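Local coordinates for protein oxidoreductase, Gfo/Idh/MocA family (Pseudomonas syringae pv. tomato, PDB 3DTY) that probably catalyses an NAD(P)-dependent oxidation or reduction, as a Gfo/Idh/MocA-family enzyme with a Rossmann domain and a C-terminal alpha/beta domain, at residues A[117-122]-A[369-374]; A[127-132]-A[363-368]; A[136-141]-A[343-348]. One frame throughout, in Å; residues are numbered along the deposited sequence.

Interaction 1: residues A[117-122]-A[369-374]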
# COMPACT_ATOMS: atom_id res chain seq x y z
N PRO A 117 3.69 -8.05 -31.84
CA PRO A 117 4.15 -6.88 -32.58
C PRO A 117 3.57 -6.89 -33.99
O PRO A 117 3.03 -7.89 -34.45
CB PRO A 117 5.66 -7.07 -32.59
CG PRO A 117 5.78 -8.55 -32.77
CD PRO A 117 4.73 -9.09 -31.79
N LEU A 118 3.68 -5.75 -34.66
CA LEU A 118 3.18 -5.61 -36.02
C LEU A 118 3.99 -6.51 -36.96
O LEU A 118 3.46 -7.12 -37.88
CB LEU A 118 3.31 -4.16 -36.47
CG LEU A 118 2.84 -3.89 -37.89
CD1 LEU A 118 1.35 -4.17 -38.00
CD2 LEU A 118 3.15 -2.44 -38.24
N CYS A 119 5.30 -6.55 -36.71
CA CYS A 119 6.21 -7.36 -37.50
C CYS A 119 7.57 -7.32 -36.82
O CYS A 119 7.68 -6.84 -35.68
CB CYS A 119 6.29 -6.81 -38.94
SG CYS A 119 6.56 -5.02 -39.05
N PHE A 120 8.61 -7.82 -37.48
CA PHE A 120 9.94 -7.85 -36.87
C PHE A 120 10.93 -6.79 -37.32
O PHE A 120 11.79 -6.37 -36.54
CB PHE A 120 10.57 -9.23 -37.07
CG PHE A 120 9.86 -10.33 -36.34
CD1 PHE A 120 9.28 -10.10 -35.10
CD2 PHE A 120 9.81 -11.62 -36.88
CE1 PHE A 120 8.66 -11.13 -34.39
CE2 PHE A 120 9.20 -12.66 -36.18
CZ PHE A 120 8.62 -12.42 -34.94
N THR A 121 10.82 -6.33 -38.56
CA THR A 121 11.76 -5.34 -39.07
C THR A 121 11.09 -4.02 -39.45
O THR A 121 9.93 -4.00 -39.85
CB THR A 121 12.50 -5.84 -40.31
OG1 THR A 121 11.58 -5.87 -41.40
CG2 THR A 121 13.06 -7.25 -40.08
N VAL A 122 11.85 -2.94 -39.35
CA VAL A 122 11.36 -1.61 -39.71
C VAL A 122 10.96 -1.56 -41.18
O VAL A 122 9.95 -0.95 -41.53
CB VAL A 122 12.43 -0.53 -39.42
CG1 VAL A 122 11.99 0.83 -39.98
CG2 VAL A 122 12.68 -0.43 -37.92
N GLU A 369 6.61 2.45 -34.89
CA GLU A 369 7.52 2.86 -33.83
C GLU A 369 7.84 1.76 -32.83
O GLU A 369 8.93 1.71 -32.27
CB GLU A 369 6.97 4.09 -33.10
CG GLU A 369 6.92 5.35 -33.96
CD GLU A 369 8.19 5.55 -34.80
OE1 GLU A 369 9.29 5.25 -34.30
OE2 GLU A 369 8.08 6.03 -35.95
N GLY A 370 6.88 0.87 -32.59
CA GLY A 370 7.11 -0.22 -31.66
C GLY A 370 8.16 -1.16 -32.23
O GLY A 370 8.99 -1.71 -31.50
N VAL A 371 8.11 -1.35 -33.54
CA VAL A 371 9.07 -2.20 -34.22
C VAL A 371 10.41 -1.48 -34.26
O VAL A 371 11.44 -2.08 -33.99
CB VAL A 371 8.61 -2.49 -35.67
CG1 VAL A 371 9.70 -3.25 -36.42
CG2 VAL A 371 7.31 -3.30 -35.66
N ARG A 372 10.40 -0.19 -34.57
CA ARG A 372 11.64 0.58 -34.63
C ARG A 372 12.35 0.57 -33.28
O ARG A 372 13.55 0.31 -33.22
CB ARG A 372 11.37 2.03 -35.04
CG ARG A 372 12.66 2.80 -35.38
CD ARG A 372 12.42 4.29 -35.54
NE ARG A 372 11.29 4.59 -36.43
CZ ARG A 372 11.29 4.38 -37.74
NH1 ARG A 372 12.35 3.88 -38.35
NH2 ARG A 372 10.21 4.69 -38.45
N TRP A 373 11.62 0.85 -32.21
CA TRP A 373 12.21 0.88 -30.88
C TRP A 373 12.94 -0.43 -30.57
O TRP A 373 14.06 -0.41 -30.08
CB TRP A 373 11.15 1.14 -29.81
CG TRP A 373 11.73 1.28 -28.43
CD1 TRP A 373 12.39 2.36 -27.92
CD2 TRP A 373 11.72 0.29 -27.39
NE1 TRP A 373 12.79 2.11 -26.63
CE2 TRP A 373 12.39 0.85 -26.28
CE3 TRP A 373 11.21 -1.01 -27.29
CZ2 TRP A 373 12.55 0.15 -25.08
CZ3 TRP A 373 11.37 -1.71 -26.09
CH2 TRP A 373 12.04 -1.12 -25.00
N VAL A 374 12.30 -1.55 -30.85
CA VAL A 374 12.92 -2.84 -30.60
C VAL A 374 14.16 -3.03 -31.47
O VAL A 374 15.20 -3.49 -31.00
CB VAL A 374 11.92 -4.00 -30.85
CG1 VAL A 374 12.65 -5.34 -30.89
CG2 VAL A 374 10.87 -4.00 -29.75
O HOH W 1 11.60 -4.98 -34.17
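V371 points from its helix into the bend of the loop 117-122, and its two methyls divide the work. CG1, anti to the backbone N (chi1 174°), runs toward the end of the loop and meets the carbonyl carbon of T121, with V371 CG1 3.4 Å from T121 C. V371 CG2 turns to the earlier residues, 3.6 Å from C119 O and 3.9 Å from C119 SG, with L118 CB a little farther off. A beta-branched residue suits this place because its two short arms can touch both the backbone and the side chains of a curved loop.

V122, the first residue of the next helix, lies against R372, and the two side chains cross obliquely. V122 CG2 rests 3.6 Å from R372 CA, and V122 CG1 touches the guanidinium, 3.5 Å from R372 NH1. The arginine chain bends at chi3 (-49°), and R372 NE donates to E369 OE1 one turn earlier at 3.0 Å. That carboxylate oxygen lies close to the guanidinium plane, so the salt bridge helps to fix the rotation of the group that V122 CG1 touches. E369 OE1 is also hydrogen-bonded to Y390 OH.

A water bridges the two backbones, donating to F120 O at 2.8 Å and to V371 O.

T121 is the N-cap of helix 122-134, its OG1 bonded to Q124 N, while V122 N is held by E375 of helix 364-382. The loop, which follows strand 111-114, lies between these helices, L118 and C119 packing on L128 and A125; beyond helix 364-382, W373 packs on helix 203-218 and strand 244-251.

Interaction 2: residues A[127-132]-A[363-368]. With MG (magnesium ion), chain F.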
# COMPACT_ATOMS: atom_id res chain seq x y z
N ASN A 127 6.52 -1.03 -45.00
CA ASN A 127 5.76 -1.59 -46.12
C ASN A 127 4.28 -1.63 -45.79
O ASN A 127 3.43 -1.29 -46.62
CB ASN A 127 6.22 -3.01 -46.47
CG ASN A 127 7.62 -3.06 -47.03
OD1 ASN A 127 8.16 -2.05 -47.46
ND2 ASN A 127 8.20 -4.26 -47.06
N LEU A 128 3.96 -2.06 -44.57
CA LEU A 128 2.58 -2.14 -44.13
C LEU A 128 1.97 -0.74 -44.06
O LEU A 128 0.82 -0.53 -44.44
CB LEU A 128 2.50 -2.84 -42.77
CG LEU A 128 3.04 -4.28 -42.73
CD1 LEU A 128 2.90 -4.86 -41.33
CD2 LEU A 128 2.27 -5.13 -43.73
N ARG A 129 2.77 0.22 -43.59
CA ARG A 129 2.32 1.61 -43.49
C ARG A 129 2.02 2.14 -44.90
O ARG A 129 1.01 2.82 -45.11
CB ARG A 129 3.41 2.47 -42.84
CG ARG A 129 3.14 3.97 -42.91
CD ARG A 129 4.33 4.77 -42.42
NE ARG A 129 4.24 5.03 -40.99
CZ ARG A 129 5.24 5.51 -40.26
NH1 ARG A 129 6.42 5.77 -40.82
NH2 ARG A 129 5.06 5.74 -38.96
N GLU A 130 2.90 1.83 -45.85
CA GLU A 130 2.70 2.25 -47.24
C GLU A 130 1.38 1.67 -47.77
O GLU A 130 0.55 2.39 -48.33
CB GLU A 130 3.87 1.75 -48.11
CG GLU A 130 5.12 2.62 -48.10
CD GLU A 130 6.40 1.86 -48.49
OE1 GLU A 130 6.32 0.96 -49.36
OE2 GLU A 130 7.47 2.17 -47.93
N LEU A 131 1.19 0.37 -47.58
CA LEU A 131 -0.03 -0.31 -48.03
C LEU A 131 -1.27 0.23 -47.32
O LEU A 131 -2.34 0.33 -47.93
CB LEU A 131 0.08 -1.81 -47.77
CG LEU A 131 1.06 -2.56 -48.67
CD1 LEU A 131 1.25 -3.96 -48.12
CD2 LEU A 131 0.55 -2.60 -50.11
N SER A 132 -1.12 0.55 -46.05
CA SER A 132 -2.23 1.07 -45.27
C SER A 132 -2.73 2.38 -45.88
O SER A 132 -3.93 2.59 -46.02
CB SER A 132 -1.80 1.31 -43.82
OG SER A 132 -2.89 1.80 -43.06
N GLY A 363 -2.35 3.03 -33.76
CA GLY A 363 -2.51 2.68 -35.16
C GLY A 363 -1.20 2.32 -35.85
O GLY A 363 -0.21 2.01 -35.19
N ILE A 364 -1.19 2.36 -37.18
CA ILE A 364 0.00 2.01 -37.95
C ILE A 364 1.27 2.73 -37.46
O ILE A 364 2.34 2.12 -37.39
CB ILE A 364 -0.20 2.29 -39.47
CG1 ILE A 364 0.99 1.72 -40.25
CG2 ILE A 364 -0.34 3.78 -39.74
CD1 ILE A 364 1.14 0.21 -40.08
N ASP A 365 1.17 4.01 -37.13
CA ASP A 365 2.33 4.75 -36.66
C ASP A 365 2.89 4.13 -35.38
O ASP A 365 4.09 3.85 -35.29
CB ASP A 365 1.98 6.22 -36.42
CG ASP A 365 1.79 6.99 -37.71
OD1 ASP A 365 2.19 6.49 -38.79
OD2 ASP A 365 1.24 8.11 -37.66
N ALA A 366 2.04 3.92 -34.40
CA ALA A 366 2.48 3.33 -33.14
C ALA A 366 3.04 1.94 -33.42
O ALA A 366 3.96 1.49 -32.74
CB ALA A 366 1.31 3.23 -32.16
N GLY A 367 2.47 1.27 -34.41
CA GLY A 367 2.93 -0.06 -34.78
C GLY A 367 4.34 -0.00 -35.33
O GLY A 367 5.20 -0.80 -34.96
N VAL A 368 4.58 0.95 -36.22
CA VAL A 368 5.90 1.10 -36.79
C VAL A 368 6.91 1.44 -35.69
O VAL A 368 7.94 0.78 -35.55
CB VAL A 368 5.93 2.23 -37.84
CG1 VAL A 368 7.37 2.48 -38.30
CG2 VAL A 368 5.04 1.86 -39.03
MG MG F . 10.14 -2.01 -48.42
O HOH W 2 9.23 -0.09 -49.27
O HOH W 3 9.97 -0.51 -46.94
O HOH W 4 11.77 -1.27 -49.03
O HOH W 5 9.50 -3.01 -49.94
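Helix 122-134 of the Rossmann domain and the first turns of helix 364-382 form an antiparallel helix pair in which R129 lies against I364, D365 and V368. The axes of the two short segments make an angle of 171° and approach to 10.0 Å.

I364 sits against the root of the arginine. Its CG1, anti to the backbone N, reaches the opposing helix and comes within 3.5 Å of R129 CA, while CD1 extends to L128 CB at 4.3 Å. An isoleucine fits here because its longer branch spans the gap to the neighbouring backbone.

Beyond CB the arginine runs out across V368 at about a right angle and bends at chi3 (-90°). V368 CG2 then lies over one face of the guanidinium, off-centre, near the edge of the group and 3.8 Å from R129 NE. The charged end goes on to D365, where R129 NH2 donates to D365 OD1 at 3.0 Å and R129 NE makes a weak bond to the same oxygen. The carboxylate stands nearly perpendicular to the guanidinium, and NH2 meets OD1 from above the carboxylate plane.

On another side of helix 122-134, N127 OD1 binds a magnesium ion at 2.2 Å; E123 and four waters complete its six ligands, and one of these waters donates to E130 OE1.

The arginine thus combines an aliphatic stem for the interface with a charged tip for its border. Both contacts to D365 converge on one carboxylate oxygen, with bent geometry, so the pairing probably owes more to charge attraction than to directional bonding. E126 forms a second salt bridge through R129 NH1, and the two acids would be expected to stabilise the arginine's positive charge.

Interaction 3: residues A[136-141]-A[343-348]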
# COMPACT_ATOMS: atom_id res chain seq x y z
N ASN A 136 -6.09 2.75 -47.94
CA ASN A 136 -6.90 3.51 -47.00
C ASN A 136 -7.63 2.63 -45.98
O ASN A 136 -8.85 2.71 -45.84
CB ASN A 136 -7.92 4.36 -47.78
CG ASN A 136 -8.66 5.34 -46.88
OD1 ASN A 136 -8.04 6.14 -46.19
ND2 ASN A 136 -9.99 5.28 -46.90
N ARG A 137 -6.87 1.79 -45.29
CA ARG A 137 -7.42 0.89 -44.26
C ARG A 137 -6.53 1.02 -43.03
O ARG A 137 -5.32 1.14 -43.16
CB ARG A 137 -7.41 -0.56 -44.77
CG ARG A 137 -8.45 -0.84 -45.83
CD ARG A 137 -9.86 -0.75 -45.24
NE ARG A 137 -10.88 -1.00 -46.25
CZ ARG A 137 -11.26 -0.11 -47.16
NH1 ARG A 137 -10.70 1.09 -47.19
NH2 ARG A 137 -12.18 -0.44 -48.06
N ILE A 138 -7.13 0.99 -41.85
CA ILE A 138 -6.33 1.13 -40.63
C ILE A 138 -5.64 -0.17 -40.23
O ILE A 138 -5.99 -1.26 -40.70
CB ILE A 138 -7.18 1.59 -39.41
CG1 ILE A 138 -7.95 0.41 -38.81
CG2 ILE A 138 -8.16 2.68 -39.82
CD1 ILE A 138 -8.41 0.64 -37.38
N VAL A 139 -4.65 -0.02 -39.37
CA VAL A 139 -3.90 -1.14 -38.82
C VAL A 139 -3.72 -0.85 -37.33
O VAL A 139 -2.79 -0.15 -36.92
CB VAL A 139 -2.50 -1.29 -39.46
CG1 VAL A 139 -1.74 -2.40 -38.76
CG2 VAL A 139 -2.64 -1.62 -40.95
N GLY A 140 -4.65 -1.35 -36.53
CA GLY A 140 -4.55 -1.14 -35.10
C GLY A 140 -3.65 -2.21 -34.52
O GLY A 140 -3.60 -3.33 -35.03
N VAL A 141 -2.92 -1.86 -33.46
CA VAL A 141 -2.02 -2.78 -32.79
C VAL A 141 -2.49 -2.82 -31.34
O VAL A 141 -2.81 -1.79 -30.75
CB VAL A 141 -0.57 -2.30 -32.86
CG1 VAL A 141 0.35 -3.33 -32.21
CG2 VAL A 141 -0.17 -2.07 -34.32
N LEU A 343 -14.01 3.30 -34.31
CA LEU A 343 -14.20 4.71 -34.64
C LEU A 343 -13.20 5.11 -35.73
O LEU A 343 -13.54 5.85 -36.66
CB LEU A 343 -14.00 5.59 -33.39
CG LEU A 343 -15.09 5.48 -32.32
CD1 LEU A 343 -14.75 6.36 -31.11
CD2 LEU A 343 -16.43 5.87 -32.93
N ALA A 344 -11.98 4.60 -35.64
CA ALA A 344 -10.96 4.93 -36.64
C ALA A 344 -11.37 4.35 -37.99
O ALA A 344 -11.22 4.99 -39.04
CB ALA A 344 -9.60 4.38 -36.20
N MSE A 345 -11.90 3.13 -37.98
CA MSE A 345 -12.33 2.49 -39.22
C MSE A 345 -13.43 3.29 -39.90
O MSE A 345 -13.41 3.49 -41.11
CB MSE A 345 -12.83 1.08 -38.93
CG MSE A 345 -11.76 0.15 -38.40
SE MSE A 345 -12.42 -1.61 -38.04
CE MSE A 345 -10.83 -2.37 -37.23
N ASP A 346 -14.40 3.74 -39.10
CA ASP A 346 -15.53 4.50 -39.62
C ASP A 346 -15.12 5.86 -40.16
O ASP A 346 -15.62 6.29 -41.20
CB ASP A 346 -16.58 4.68 -38.52
CG ASP A 346 -17.89 5.21 -39.07
OD1 ASP A 346 -18.64 4.41 -39.67
OD2 ASP A 346 -18.18 6.41 -38.89
N ALA A 347 -14.22 6.54 -39.46
CA ALA A 347 -13.76 7.85 -39.92
C ALA A 347 -13.00 7.67 -41.23
O ALA A 347 -13.14 8.47 -42.15
CB ALA A 347 -12.86 8.49 -38.87
N THR A 348 -12.19 6.62 -41.29
CA THR A 348 -11.41 6.32 -42.48
C THR A 348 -12.33 6.00 -43.65
O THR A 348 -12.09 6.47 -44.77
CB THR A 348 -10.47 5.10 -42.26
OG1 THR A 348 -9.48 5.44 -41.28
CG2 THR A 348 -9.78 4.71 -43.56
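N136, which faces T348, has left helical geometry with positive phi (48°) as the C-prime residue of a Schellman motif closing helix 122-134. The chain then extends through R137 and I138 into strand 139-141, while 343-348 is helical throughout; I138 and M345 are the closest pair, with CA atoms 6.3 Å apart.

With CG anti to the backbone N, the N136 side chain runs alongside T348, pointing the other way. N136 ND2 donates to T348 O at 3.2 Å, with the acceptor near the amide plane but the donor well above the plane of the carbonyl. T348 CG2 sits between the N136 amide and backbone carbonyl, 3.2 Å from N136 O. N136 O also accepts a hydrogen bond from R137 NH1, at 2.8 Å. An asparagine suits the place doubly, tolerating positive phi and carrying an amide donor.

I138 supplies the apolar half. I138 CG1 takes the crowded position between backbone N and carbonyl carbon (chi1 79°), sending I138 CD1 to the helix, where it lies 3.5 Å from M345 CG and 4.1 Å from A344 CB. The selenomethionine side chain, extended beyond CG, crosses the I138 side chain at about a right angle. I138 CG2 instead touches T348 OG1 at 3.4 Å. T348 OG1 donates to A344 O at 2.9 Å, so a polar atom facing a methyl is satisfied within its own helix.

Strand 139-141 is the outermost strand of the parallel Rossmann sheet within this chain, beside strand 111-114. M345 reaches H111 and V113 of that neighbour, so helix 330-349 packs on one side of the sheet edge, while V139 and R137 touch L106 of helix 98-107.

Overall arrangement
The three contacts follow one another along the seam between the Rossmann domain and the C-terminal part of the chain. Interactions 1 and 2 share helix 364-382, and their centres are 10 Å apart; L118 joins them, its CG 3.6 Å from L128 CD1 and its CD2 3.8 Å from I364 CD1. Interaction 3 lies 11 Å from interaction 2, centre to centre, and meets it through a probable hydrogen bond from S132 OG to R137 O and through G367 against V141. Centres of interactions 1 and 3 are 19 Å apart, yet L118 still touches V139. The magnesium ion is bound by N127 of interaction 2, and the T121 side chain of interaction 1 has its nearest atom about 8 Å from it; interaction 3 lies away from the site.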